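PDB 7LPO: cytoplasmic protein from Cryptococcus neoformans var. grubii serotype A, which is a sterylglucosidase of glycoside hydrolase family 5 that probably hydrolyses the beta-glucosidic bond of steryl glucosides. Local coordinates for residues A[434-438]-A[507-512]; A[23-28]-A[514-518]; A[265-269]-A[408-412]; A[497-502]-A[558-564]; A[36-40]-A[565-569]. All blocks are in the same frame, centred on the assembly; numbering follows the deposited sequence.

Interaction 1 of 5, residues A[434-438]-A[507-512]; sequences QPPKL and DTIDIL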
# COMPACT_ATOMS: atom_id res chain seq x y z
N GLN A 434 -2.47 -8.79 12.82
CA GLN A 434 -1.43 -8.22 13.65
C GLN A 434 -0.08 -8.76 13.21
O GLN A 434 0.02 -9.90 12.75
CB GLN A 434 -1.66 -8.56 15.11
CG GLN A 434 -2.86 -7.90 15.75
CD GLN A 434 -2.95 -8.23 17.24
OE1 GLN A 434 -2.80 -9.38 17.64
NE2 GLN A 434 -3.18 -7.21 18.06
N PRO A 435 0.99 -7.98 13.36
CA PRO A 435 2.32 -8.51 13.06
C PRO A 435 2.67 -9.61 14.04
O PRO A 435 2.09 -9.69 15.13
CB PRO A 435 3.24 -7.29 13.23
CG PRO A 435 2.53 -6.42 14.19
CD PRO A 435 1.05 -6.61 13.92
N PRO A 436 3.60 -10.49 13.68
CA PRO A 436 4.11 -11.46 14.65
C PRO A 436 5.14 -10.79 15.54
O PRO A 436 5.59 -9.67 15.29
CB PRO A 436 4.77 -12.53 13.77
CG PRO A 436 5.31 -11.72 12.60
CD PRO A 436 4.40 -10.50 12.44
N LYS A 437 5.50 -11.48 16.61
CA LYS A 437 6.68 -11.08 17.37
C LYS A 437 7.91 -11.42 16.53
O LYS A 437 8.08 -12.56 16.09
CB LYS A 437 6.72 -11.77 18.72
CG LYS A 437 5.72 -11.16 19.70
CD LYS A 437 4.33 -11.78 19.53
CE LYS A 437 4.38 -13.17 20.08
NZ LYS A 437 3.36 -14.15 19.59
N LEU A 438 8.73 -10.42 16.28
CA LEU A 438 9.93 -10.58 15.47
C LEU A 438 11.16 -10.39 16.34
O LEU A 438 11.16 -9.54 17.24
CB LEU A 438 9.94 -9.58 14.31
CG LEU A 438 8.87 -9.79 13.25
CD1 LEU A 438 8.86 -8.61 12.27
CD2 LEU A 438 9.04 -11.09 12.50
N ASP A 507 -1.08 -2.13 18.22
CA ASP A 507 -0.43 -3.37 17.79
C ASP A 507 1.09 -3.25 17.85
O ASP A 507 1.79 -4.22 18.16
CB ASP A 507 -0.83 -3.72 16.35
CG ASP A 507 -2.26 -4.22 16.23
OD1 ASP A 507 -2.92 -4.44 17.27
OD2 ASP A 507 -2.70 -4.39 15.08
N THR A 508 1.62 -2.07 17.53
CA THR A 508 3.06 -1.90 17.46
C THR A 508 3.70 -2.10 18.83
O THR A 508 4.61 -2.92 18.99
CB THR A 508 3.41 -0.53 16.89
OG1 THR A 508 2.77 -0.36 15.62
CG2 THR A 508 4.92 -0.40 16.75
N ILE A 509 3.22 -1.36 19.83
CA ILE A 509 3.85 -1.42 21.15
C ILE A 509 3.52 -2.73 21.85
O ILE A 509 4.34 -3.25 22.62
CB ILE A 509 3.42 -0.20 21.98
CG1 ILE A 509 4.32 -0.06 23.21
CG2 ILE A 509 1.96 -0.31 22.39
CD1 ILE A 509 4.19 1.25 23.92
N ASP A 510 2.35 -3.31 21.58
CA ASP A 510 2.01 -4.59 22.18
C ASP A 510 2.94 -5.70 21.70
O ASP A 510 3.26 -6.62 22.47
CB ASP A 510 0.57 -4.98 21.83
CG ASP A 510 -0.45 -4.21 22.61
OD1 ASP A 510 -0.06 -3.49 23.56
OD2 ASP A 510 -1.65 -4.32 22.26
N ILE A 511 3.35 -5.66 20.43
CA ILE A 511 3.92 -6.82 19.75
C ILE A 511 5.37 -6.59 19.36
O ILE A 511 6.25 -7.40 19.67
CB ILE A 511 3.08 -7.21 18.52
CG1 ILE A 511 1.67 -7.62 18.96
CG2 ILE A 511 3.77 -8.33 17.75
CD1 ILE A 511 0.70 -7.76 17.80
N LEU A 512 5.64 -5.50 18.63
CA LEU A 512 6.99 -5.29 18.11
C LEU A 512 7.89 -4.60 19.13
O LEU A 512 9.08 -4.93 19.22
CB LEU A 512 6.93 -4.47 16.83
CG LEU A 512 6.35 -5.21 15.62
CD1 LEU A 512 6.22 -4.28 14.40
CD2 LEU A 512 7.22 -6.42 15.27
O HOH W 1 8.78 -8.37 18.62

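Interaction 2 of 5, residues A[23-28]-A[514-518]; sequences SSTLHF and NYPTL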
# COMPACT_ATOMS: atom_id res chain seq x y z
N SER A 23 14.93 5.34 14.85
CA SER A 23 13.70 4.58 14.76
C SER A 23 13.77 3.51 15.84
O SER A 23 13.64 2.31 15.60
CB SER A 23 13.52 3.98 13.36
OG SER A 23 12.17 3.59 13.16
N SER A 24 14.03 3.98 17.06
CA SER A 24 14.36 3.18 18.23
C SER A 24 13.38 3.37 19.38
O SER A 24 13.52 2.71 20.41
CB SER A 24 15.76 3.57 18.72
OG SER A 24 15.90 4.99 18.70
N THR A 25 12.43 4.28 19.23
CA THR A 25 11.46 4.61 20.25
C THR A 25 10.10 4.72 19.57
O THR A 25 9.96 4.43 18.36
CB THR A 25 11.85 5.91 20.96
OG1 THR A 25 11.60 7.01 20.06
CG2 THR A 25 13.30 5.91 21.37
N LEU A 26 9.11 5.21 20.31
CA LEU A 26 7.76 5.32 19.76
C LEU A 26 7.65 6.38 18.67
O LEU A 26 6.60 6.46 18.03
CB LEU A 26 6.77 5.64 20.88
CG LEU A 26 6.42 4.42 21.72
CD1 LEU A 26 5.71 4.83 23.00
CD2 LEU A 26 5.58 3.45 20.89
N HIS A 27 8.68 7.19 18.47
CA HIS A 27 8.66 8.22 17.44
C HIS A 27 10.01 8.29 16.76
O HIS A 27 11.05 8.07 17.39
CB HIS A 27 8.34 9.60 18.01
CG HIS A 27 7.11 9.63 18.86
ND1 HIS A 27 5.87 9.96 18.35
CD2 HIS A 27 6.92 9.38 20.17
CE1 HIS A 27 4.97 9.90 19.32
NE2 HIS A 27 5.59 9.55 20.43
N PHE A 28 9.98 8.59 15.47
CA PHE A 28 11.19 8.95 14.75
C PHE A 28 11.83 10.15 15.44
O PHE A 28 11.13 11.05 15.92
CB PHE A 28 10.87 9.31 13.30
CG PHE A 28 10.35 8.18 12.47
CD1 PHE A 28 11.08 7.02 12.31
CD2 PHE A 28 9.14 8.30 11.81
CE1 PHE A 28 10.61 5.99 11.51
CE2 PHE A 28 8.65 7.27 11.01
CZ PHE A 28 9.39 6.12 10.86
N ASN A 514 8.86 -0.71 21.34
CA ASN A 514 8.77 0.74 21.32
C ASN A 514 9.39 1.25 20.03
O ASN A 514 10.56 1.62 19.94
CB ASN A 514 9.43 1.33 22.56
CG ASN A 514 8.50 1.32 23.75
OD1 ASN A 514 7.78 2.30 24.00
ND2 ASN A 514 8.49 0.21 24.48
N TYR A 515 8.57 1.24 18.99
CA TYR A 515 8.95 1.60 17.64
C TYR A 515 7.90 2.55 17.08
O TYR A 515 6.76 2.57 17.56
CB TYR A 515 9.05 0.37 16.74
CG TYR A 515 10.25 -0.49 17.00
CD1 TYR A 515 11.52 -0.06 16.65
CD2 TYR A 515 10.12 -1.75 17.58
CE1 TYR A 515 12.63 -0.85 16.87
CE2 TYR A 515 11.22 -2.55 17.81
CZ TYR A 515 12.47 -2.09 17.45
OH TYR A 515 13.58 -2.87 17.67
N PRO A 516 8.24 3.32 16.06
CA PRO A 516 7.23 4.17 15.42
C PRO A 516 6.23 3.35 14.62
O PRO A 516 6.45 2.18 14.31
CB PRO A 516 8.05 5.09 14.51
CG PRO A 516 9.50 4.90 14.93
CD PRO A 516 9.58 3.51 15.50
N THR A 517 5.12 4.00 14.29
CA THR A 517 4.12 3.47 13.38
C THR A 517 3.94 4.45 12.23
O THR A 517 3.88 5.66 12.44
CB THR A 517 2.78 3.23 14.07
OG1 THR A 517 2.96 2.39 15.22
CG2 THR A 517 1.80 2.59 13.10
N LEU A 518 3.83 3.92 11.01
CA LEU A 518 3.58 4.74 9.84
C LEU A 518 2.52 4.05 9.00
O LEU A 518 2.67 2.87 8.68
CB LEU A 518 4.87 4.95 9.04
CG LEU A 518 4.86 5.85 7.81
CD1 LEU A 518 6.28 6.29 7.47
CD2 LEU A 518 4.24 5.14 6.64
O HOH W 2 9.57 4.96 23.34
O HOH W 3 5.07 6.87 15.31

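Interaction 3 of 5, residues A[265-269]-A[408-412]; sequences GWDSI and HWLAY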
# COMPACT_ATOMS: atom_id res chain seq x y z
N GLY A 265 14.77 3.46 4.49
CA GLY A 265 14.47 2.08 4.80
C GLY A 265 13.68 1.42 3.69
O GLY A 265 13.40 2.02 2.64
N TRP A 266 13.29 0.17 3.95
CA TRP A 266 12.62 -0.66 2.97
C TRP A 266 11.38 -1.28 3.60
O TRP A 266 11.44 -1.80 4.72
CB TRP A 266 13.55 -1.76 2.45
CG TRP A 266 14.74 -1.21 1.72
CD1 TRP A 266 15.81 -0.58 2.27
CD2 TRP A 266 14.97 -1.24 0.31
NE1 TRP A 266 16.69 -0.21 1.29
CE2 TRP A 266 16.20 -0.60 0.08
CE3 TRP A 266 14.26 -1.75 -0.78
CZ2 TRP A 266 16.73 -0.44 -1.19
CZ3 TRP A 266 14.78 -1.58 -2.04
CH2 TRP A 266 16.01 -0.94 -2.24
N ASP A 267 10.25 -1.17 2.89
CA ASP A 267 9.04 -1.91 3.21
C ASP A 267 9.22 -3.37 2.82
O ASP A 267 10.03 -3.72 1.95
CB ASP A 267 7.84 -1.31 2.48
CG ASP A 267 6.56 -1.32 3.32
OD1 ASP A 267 6.47 -2.07 4.32
OD2 ASP A 267 5.62 -0.57 2.97
N SER A 268 8.45 -4.24 3.47
CA SER A 268 8.41 -5.64 3.05
C SER A 268 7.39 -5.80 1.92
O SER A 268 6.70 -4.86 1.53
CB SER A 268 8.11 -6.55 4.24
OG SER A 268 6.90 -6.21 4.88
N ILE A 269 7.31 -7.01 1.37
CA ILE A 269 6.47 -7.25 0.21
C ILE A 269 5.07 -6.75 0.48
O ILE A 269 4.46 -7.05 1.51
CB ILE A 269 6.47 -8.74 -0.15
CG1 ILE A 269 5.62 -8.98 -1.39
CG2 ILE A 269 5.98 -9.59 1.00
CD1 ILE A 269 5.86 -10.35 -2.02
N HIS A 408 9.63 -15.79 5.69
CA HIS A 408 10.01 -15.03 4.51
C HIS A 408 10.62 -13.69 4.91
O HIS A 408 11.58 -13.22 4.29
CB HIS A 408 8.80 -14.81 3.59
CG HIS A 408 8.99 -13.67 2.63
ND1 HIS A 408 9.80 -13.75 1.52
CD2 HIS A 408 8.50 -12.41 2.65
CE1 HIS A 408 9.80 -12.59 0.89
NE2 HIS A 408 9.01 -11.76 1.54
N TRP A 409 10.07 -13.06 5.95
CA TRP A 409 10.53 -11.73 6.33
C TRP A 409 11.95 -11.76 6.88
O TRP A 409 12.71 -10.80 6.67
CB TRP A 409 9.59 -11.11 7.36
CG TRP A 409 10.09 -9.76 7.80
CD1 TRP A 409 9.83 -8.56 7.19
CD2 TRP A 409 10.97 -9.48 8.89
NE1 TRP A 409 10.48 -7.55 7.86
CE2 TRP A 409 11.19 -8.09 8.90
CE3 TRP A 409 11.59 -10.26 9.86
CZ2 TRP A 409 12.00 -7.47 9.84
CZ3 TRP A 409 12.40 -9.65 10.80
CH2 TRP A 409 12.59 -8.27 10.78
N LEU A 410 12.33 -12.83 7.57
CA LEU A 410 13.71 -12.94 8.04
C LEU A 410 14.68 -12.94 6.87
O LEU A 410 15.66 -12.18 6.86
CB LEU A 410 13.90 -14.20 8.89
CG LEU A 410 13.01 -14.30 10.13
CD1 LEU A 410 13.14 -15.73 10.71
CD2 LEU A 410 13.35 -13.28 11.19
N ALA A 411 14.41 -13.79 5.86
CA ALA A 411 15.25 -13.86 4.67
C ALA A 411 15.28 -12.52 3.94
O ALA A 411 16.35 -12.05 3.53
CB ALA A 411 14.75 -14.96 3.73
N TYR A 412 14.11 -11.91 3.73
CA TYR A 412 14.06 -10.63 3.04
C TYR A 412 14.84 -9.57 3.80
O TYR A 412 15.70 -8.89 3.23
CB TYR A 412 12.60 -10.19 2.85
CG TYR A 412 12.43 -8.80 2.28
CD1 TYR A 412 12.54 -8.58 0.92
CD2 TYR A 412 12.18 -7.70 3.11
CE1 TYR A 412 12.40 -7.32 0.38
CE2 TYR A 412 12.05 -6.42 2.57
CZ TYR A 412 12.16 -6.25 1.20
OH TYR A 412 12.01 -5.00 0.63
O HOH W 4 9.19 -9.05 1.85

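Interaction 4 of 5, residues A[497-502]-A[558-564]; sequences IQGELA and NACDGPN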
# COMPACT_ATOMS: atom_id res chain seq x y z
N ILE A 497 -13.42 6.10 13.26
CA ILE A 497 -12.29 5.80 12.38
C ILE A 497 -10.98 6.17 13.06
O ILE A 497 -9.98 5.45 12.96
CB ILE A 497 -12.46 6.49 11.02
CG1 ILE A 497 -13.77 6.00 10.40
CG2 ILE A 497 -11.26 6.21 10.12
CD1 ILE A 497 -13.87 6.13 8.92
N GLN A 498 -10.96 7.28 13.79
CA GLN A 498 -9.78 7.62 14.57
C GLN A 498 -9.48 6.53 15.60
O GLN A 498 -8.31 6.24 15.88
CB GLN A 498 -9.98 8.97 15.26
CG GLN A 498 -8.74 9.53 15.90
CD GLN A 498 -8.97 10.90 16.48
OE1 GLN A 498 -9.32 11.04 17.64
NE2 GLN A 498 -8.80 11.94 15.66
N GLY A 499 -10.53 5.93 16.17
CA GLY A 499 -10.31 4.81 17.07
C GLY A 499 -9.73 3.59 16.39
O GLY A 499 -8.93 2.86 16.98
N GLU A 500 -10.10 3.36 15.12
CA GLU A 500 -9.50 2.25 14.38
C GLU A 500 -8.00 2.46 14.18
O GLU A 500 -7.22 1.51 14.31
CB GLU A 500 -10.20 2.08 13.04
CG GLU A 500 -11.61 1.52 13.13
CD GLU A 500 -12.20 1.18 11.76
OE1 GLU A 500 -12.73 2.08 11.09
OE2 GLU A 500 -12.12 0.00 11.35
N LEU A 501 -7.58 3.68 13.85
CA LEU A 501 -6.15 3.91 13.69
C LEU A 501 -5.41 3.75 15.01
O LEU A 501 -4.24 3.36 15.03
CB LEU A 501 -5.90 5.30 13.11
CG LEU A 501 -5.95 5.50 11.60
CD1 LEU A 501 -4.86 4.70 10.94
CD2 LEU A 501 -7.32 5.11 11.04
N ALA A 502 -6.07 4.04 16.14
CA ALA A 502 -5.43 3.86 17.43
C ALA A 502 -5.17 2.39 17.72
O ALA A 502 -4.19 2.06 18.39
CB ALA A 502 -6.30 4.46 18.54
N ASN A 558 -8.11 13.12 9.55
CA ASN A 558 -8.31 13.40 10.97
C ASN A 558 -8.01 12.18 11.82
O ASN A 558 -7.57 12.31 12.96
CB ASN A 558 -9.74 13.89 11.21
CG ASN A 558 -10.03 14.16 12.70
OD1 ASN A 558 -9.50 15.09 13.29
ND2 ASN A 558 -10.88 13.33 13.29
N ALA A 559 -8.22 10.98 11.27
CA ALA A 559 -8.02 9.76 12.05
C ALA A 559 -6.55 9.55 12.38
O ALA A 559 -6.22 8.90 13.37
CB ALA A 559 -8.59 8.56 11.28
N CYS A 560 -5.65 10.11 11.57
CA CYS A 560 -4.23 10.08 11.87
C CYS A 560 -3.80 11.21 12.79
O CYS A 560 -2.64 11.25 13.20
CB CYS A 560 -3.42 10.13 10.57
SG CYS A 560 -3.87 8.81 9.44
N ASP A 561 -4.71 12.12 13.12
CA ASP A 561 -4.45 13.21 14.06
C ASP A 561 -4.97 12.79 15.44
O ASP A 561 -4.69 11.65 15.84
CB ASP A 561 -5.07 14.50 13.52
CG ASP A 561 -4.29 15.10 12.35
OD1 ASP A 561 -3.18 14.62 12.06
OD2 ASP A 561 -4.81 16.07 11.73
N GLY A 562 -5.71 13.62 16.16
CA GLY A 562 -6.17 13.26 17.48
C GLY A 562 -5.00 12.90 18.36
O GLY A 562 -3.93 13.51 18.30
N PRO A 563 -5.18 11.88 19.20
CA PRO A 563 -4.06 11.38 20.01
C PRO A 563 -3.11 10.48 19.24
O PRO A 563 -2.07 10.11 19.79
CB PRO A 563 -4.76 10.60 21.13
CG PRO A 563 -6.01 10.05 20.44
CD PRO A 563 -6.44 11.16 19.50
N ASN A 564 -3.44 10.11 18.00
CA ASN A 564 -2.61 9.16 17.26
C ASN A 564 -1.33 9.83 16.76
O ASN A 564 -0.25 9.26 16.88
CB ASN A 564 -3.41 8.56 16.10
CG ASN A 564 -4.59 7.73 16.58
OD1 ASN A 564 -4.55 7.14 17.65
ND2 ASN A 564 -5.65 7.69 15.78
O HOH W 5 -8.78 15.00 16.04

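Interaction 5 of 5, residues A[36-40]-A[565-569]; sequences LVLRG and CLNYA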
# COMPACT_ATOMS: atom_id res chain seq x y z
N LEU A 36 10.04 13.50 15.10
CA LEU A 36 9.71 13.81 13.72
C LEU A 36 8.40 13.15 13.32
O LEU A 36 8.10 12.03 13.74
CB LEU A 36 10.82 13.34 12.78
CG LEU A 36 12.22 13.85 13.08
CD1 LEU A 36 13.23 13.22 12.14
CD2 LEU A 36 12.29 15.37 13.00
N VAL A 37 7.62 13.86 12.50
CA VAL A 37 6.42 13.30 11.88
C VAL A 37 6.63 13.32 10.37
O VAL A 37 6.89 14.38 9.79
CB VAL A 37 5.15 14.08 12.26
CG1 VAL A 37 3.94 13.54 11.47
CG2 VAL A 37 4.89 14.00 13.76
N LEU A 38 6.52 12.15 9.75
CA LEU A 38 6.74 12.00 8.32
C LEU A 38 5.40 11.78 7.63
O LEU A 38 4.69 10.82 7.93
CB LEU A 38 7.68 10.83 8.02
CG LEU A 38 9.10 10.97 8.59
CD1 LEU A 38 9.85 9.66 8.34
CD2 LEU A 38 9.84 12.15 7.98
N ARG A 39 5.09 12.66 6.68
CA ARG A 39 3.82 12.63 5.98
C ARG A 39 4.06 12.90 4.51
O ARG A 39 4.83 13.80 4.14
CB ARG A 39 2.84 13.64 6.56
CG ARG A 39 2.22 13.14 7.85
CD ARG A 39 1.29 14.15 8.51
NE ARG A 39 0.76 13.57 9.73
CZ ARG A 39 -0.20 14.09 10.48
NH1 ARG A 39 -0.77 15.24 10.13
NH2 ARG A 39 -0.60 13.44 11.57
N GLY A 40 3.39 12.13 3.67
CA GLY A 40 3.57 12.27 2.25
C GLY A 40 2.62 11.39 1.46
O GLY A 40 1.48 11.17 1.88
N CYS A 565 -1.45 11.02 16.17
CA CYS A 565 -0.30 11.79 15.69
C CYS A 565 0.62 10.94 14.81
O CYS A 565 1.84 10.86 15.02
CB CYS A 565 0.48 12.40 16.87
SG CYS A 565 -0.44 13.67 17.80
N LEU A 566 0.04 10.33 13.79
CA LEU A 566 0.71 9.28 13.04
C LEU A 566 1.49 9.80 11.84
O LEU A 566 1.19 10.86 11.27
CB LEU A 566 -0.32 8.26 12.55
CG LEU A 566 -0.75 7.17 13.53
CD1 LEU A 566 -2.03 6.51 13.02
CD2 LEU A 566 0.35 6.14 13.70
N ASN A 567 2.52 9.04 11.47
CA ASN A 567 3.15 9.15 10.17
C ASN A 567 2.29 8.44 9.14
O ASN A 567 1.60 7.45 9.45
CB ASN A 567 4.55 8.54 10.21
CG ASN A 567 5.38 9.03 11.38
OD1 ASN A 567 5.80 10.19 11.43
ND2 ASN A 567 5.63 8.15 12.34
N TYR A 568 2.31 8.93 7.90
CA TYR A 568 1.55 8.20 6.89
C TYR A 568 1.93 8.62 5.48
O TYR A 568 2.54 9.66 5.25
CB TYR A 568 0.04 8.39 7.09
CG TYR A 568 -0.45 9.82 7.06
CD1 TYR A 568 -0.62 10.51 5.87
CD2 TYR A 568 -0.77 10.49 8.23
CE1 TYR A 568 -1.08 11.80 5.84
CE2 TYR A 568 -1.25 11.79 8.21
CZ TYR A 568 -1.40 12.44 7.01
OH TYR A 568 -1.86 13.73 6.99
N ALA A 569 1.55 7.75 4.54
CA ALA A 569 1.73 7.97 3.11
C ALA A 569 0.36 7.77 2.46
O ALA A 569 -0.18 6.66 2.47
CB ALA A 569 2.77 7.01 2.51
O HOH W 6 7.07 9.50 14.70

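Interaction 1 of 5, residues A[434-438]-A[507-512]
Ile511 and Leu512, on helix 490-512, form the apolar centre of this contact. Ile511 lies along the extended, proline-rich loop 434-438. Ile511 CD1 is 4.1 Å from Pro435 CD, and Ile511 CG2 is 3.3 Å from Pro436 O. Leu512 starts out sideways, but its end reaches the loop. Leu512 CG is 4.3 Å from Pro435 CG, and Leu512 CD2 is 4.1 Å from Leu438 CD1. Pro436 turns away from the helix and packs on helix 400-419. Lys437 contributes its chain, with CD 3.9 Å from Ile511 CG2, while its end leads away. The helix has a wider pi-type turn at 508-512. Next to it, water 1 donates to both Leu438 O (3.0 Å) and Ile511 O (2.9 Å). At the other edge, Gln434 NE2 donates to Asp507 OD1 (2.9 Å). The carboxylate of Asp507 also makes a salt bridge to Arg476. The contact fits a beta/alpha (TIM) barrel of the family 5 type. A loop after the fifth barrel strand, 424-427, packs on the helix that precedes the seventh, 518-522.

Interaction 2 of 5, residues A[23-28]-A[514-518]
This is a loop-to-loop contact at the N-terminal end of the TIM barrel strands. Segment 23-28 leads into the short hairpin formed by strands 28-29 and 35-43. Segment 514-518 leads into the seventh barrel strand, 518-522. As in many family 5 enzymes, a short hairpin covers this end of the barrel. Pro516 is the residue most covered. Pro516 CB lies 4.0 Å from the centroid of the Phe28 ring, over the face, in a CH-pi contact. Leu518 CD1 meets the edge of the same ring, 4.4 Å from Phe28 CE2. Phe28 also touches Phe426 and Cys448, so it sits across the ends of several strands. The two backbones come close, but they make no direct hydrogen bond with each other. Thr25 O is 3.0 Å from Pro516 CD, and Pro516 N has no hydrogen to offer it. Water 2 joins Leu26 N to Asn514 OD1. Water 3 donates to Leu26 O (3.1 Å) and accepts from Thr517 N (3.0 Å).

Interaction 3 of 5, residues A[265-269]-A[408-412]
Helix 400-419 packs on the end of strand 263-267, the fourth strand of the TIM barrel, and on the loop that follows it. His408 comes first and points toward the loop. His408 NE2 is 3.8 Å from Ile269 CG2. It also shares water 4 with the loop backbone: the water lies 2.7 Å from His408 NE2 and accepts from Ile269 N at 2.8 Å. His408 ND1 is hydrogen-bonded to Gln237. Trp409 turns its ring edge to Ser268, with CD1 4.0 Å from Ser268 CB. Tyr412 lies one turn after His408, whose O accepts from Tyr412 N at 2.9 Å. The Tyr412 ring passes alongside Ser268, with Tyr412 CE2 3.8 Å from Ser268 CA. The CA-to-CB bond of Asp267 points away from the helix; its carboxylate makes a salt bridge to Arg100. The carbonyl of Asp267 is on the helix side. There Tyr412 OH makes a weak hydrogen bond to Asp267 O at 2.7 Å.

Interaction 4 of 5, residues A[497-502]-A[558-564]
Two amide side chains make the direct hydrogen bonds here, one from each segment. Asn564 ND2 donates to Gln498 O (3.0 Å) and to Ala559 O (2.8 Å), so it links helix 490-512 to the backbone at Ala559. Gln498 NE2 donates in return to Asn558 O (3.0 Å). Gln498 NE2 also donates to water 5 (3.1 Å), which in turn reaches Asn558 OD1. The extended Gln498 side chain lies over the turn at 561-563. Gln498 NE2 is 3.5 Å from Gly562 CA, and Gln498 OE1 is 3.4 Å from Pro563 CD. Gly562 has a positive phi, and a CB there would clash with Gln498 CD. Around these bonds, Ala559 lets the two backbones come close. Gln498 and Ala559 have CA atoms only 3.7 Å apart. Ala559 CB touches both Ile497 CG2 and Leu501 CD2 at 3.7 Å. Ala502 CB is 3.3 Å from Asn564 OD1. The carboxylate of Asp561 makes salt bridges to Arg39 and Arg667. Two neighbouring helices of the outer layer of a TIM barrel meet here, where the second turns back toward the eighth strand, 567-570.

Interaction 5 of 5, residues A[36-40]-A[565-569]
Leu36 meets the second strand through water: water 6 donates to Leu36 O (2.9 Å) and accepts from Asn567 ND2 (3.1 Å). Val37 follows, with CG1 3.8 Å from Leu566 O. At Leu38 the direct hydrogen bonds begin. Leu38 N donates to the side-chain atom Asn567 OD1 (2.7 Å), and Leu38 O accepts from Tyr568 N (3.0 Å). Asn567 also reaches Thr517 O through ND2, so its amide ties three pieces of chain together. Arg39 pairs with Tyr568 in a parallel bridge, and both side chains lie on the same face of the sheet. Arg39 CG sits over the Tyr568 ring, 3.8 Å from its centroid, in a CH-pi contact. The guanidinium turns back to Leu566 O, which accepts from Arg39 NE (3.1 Å) and NH2 (3.2 Å). Its charge is met by Asp561. Gly40 N then donates to Tyr568 O (3.1 Å). Tyr568 thus bonds to the residues before and after its partner Arg39, the regular parallel pattern. Pairing of the first strand, 35-43, with the eighth, 567-570, is what closes the ring of strands in a TIM barrel.

How the interactions relate
Interactions 2 and 5 lie about 11 Å apart (centres). They touch through Phe28 O and Leu36 N (2.8 Å) and through Thr517 O and Asn567 ND2 (3.0 Å). Interaction 4 joins interaction 5 by the salt bridge of Asp561 OD1 with Arg39 NH2 (2.9 Å). Interaction 1 meets interaction 2 at Thr508 OG1 and Thr517 OG1 (2.8 Å), and interaction 3 at Leu438 CD2 and Trp409 CE3 (3.8 Å). Interactions 3 and 4 are far apart, about 27 Å between centres. Related family 5 enzymes carry their catalytic carboxylates at the C-terminal ends of strands four and seven. Interaction 3 lies at that end of strand four, whereas interaction 2 lies at the other end of the barrel.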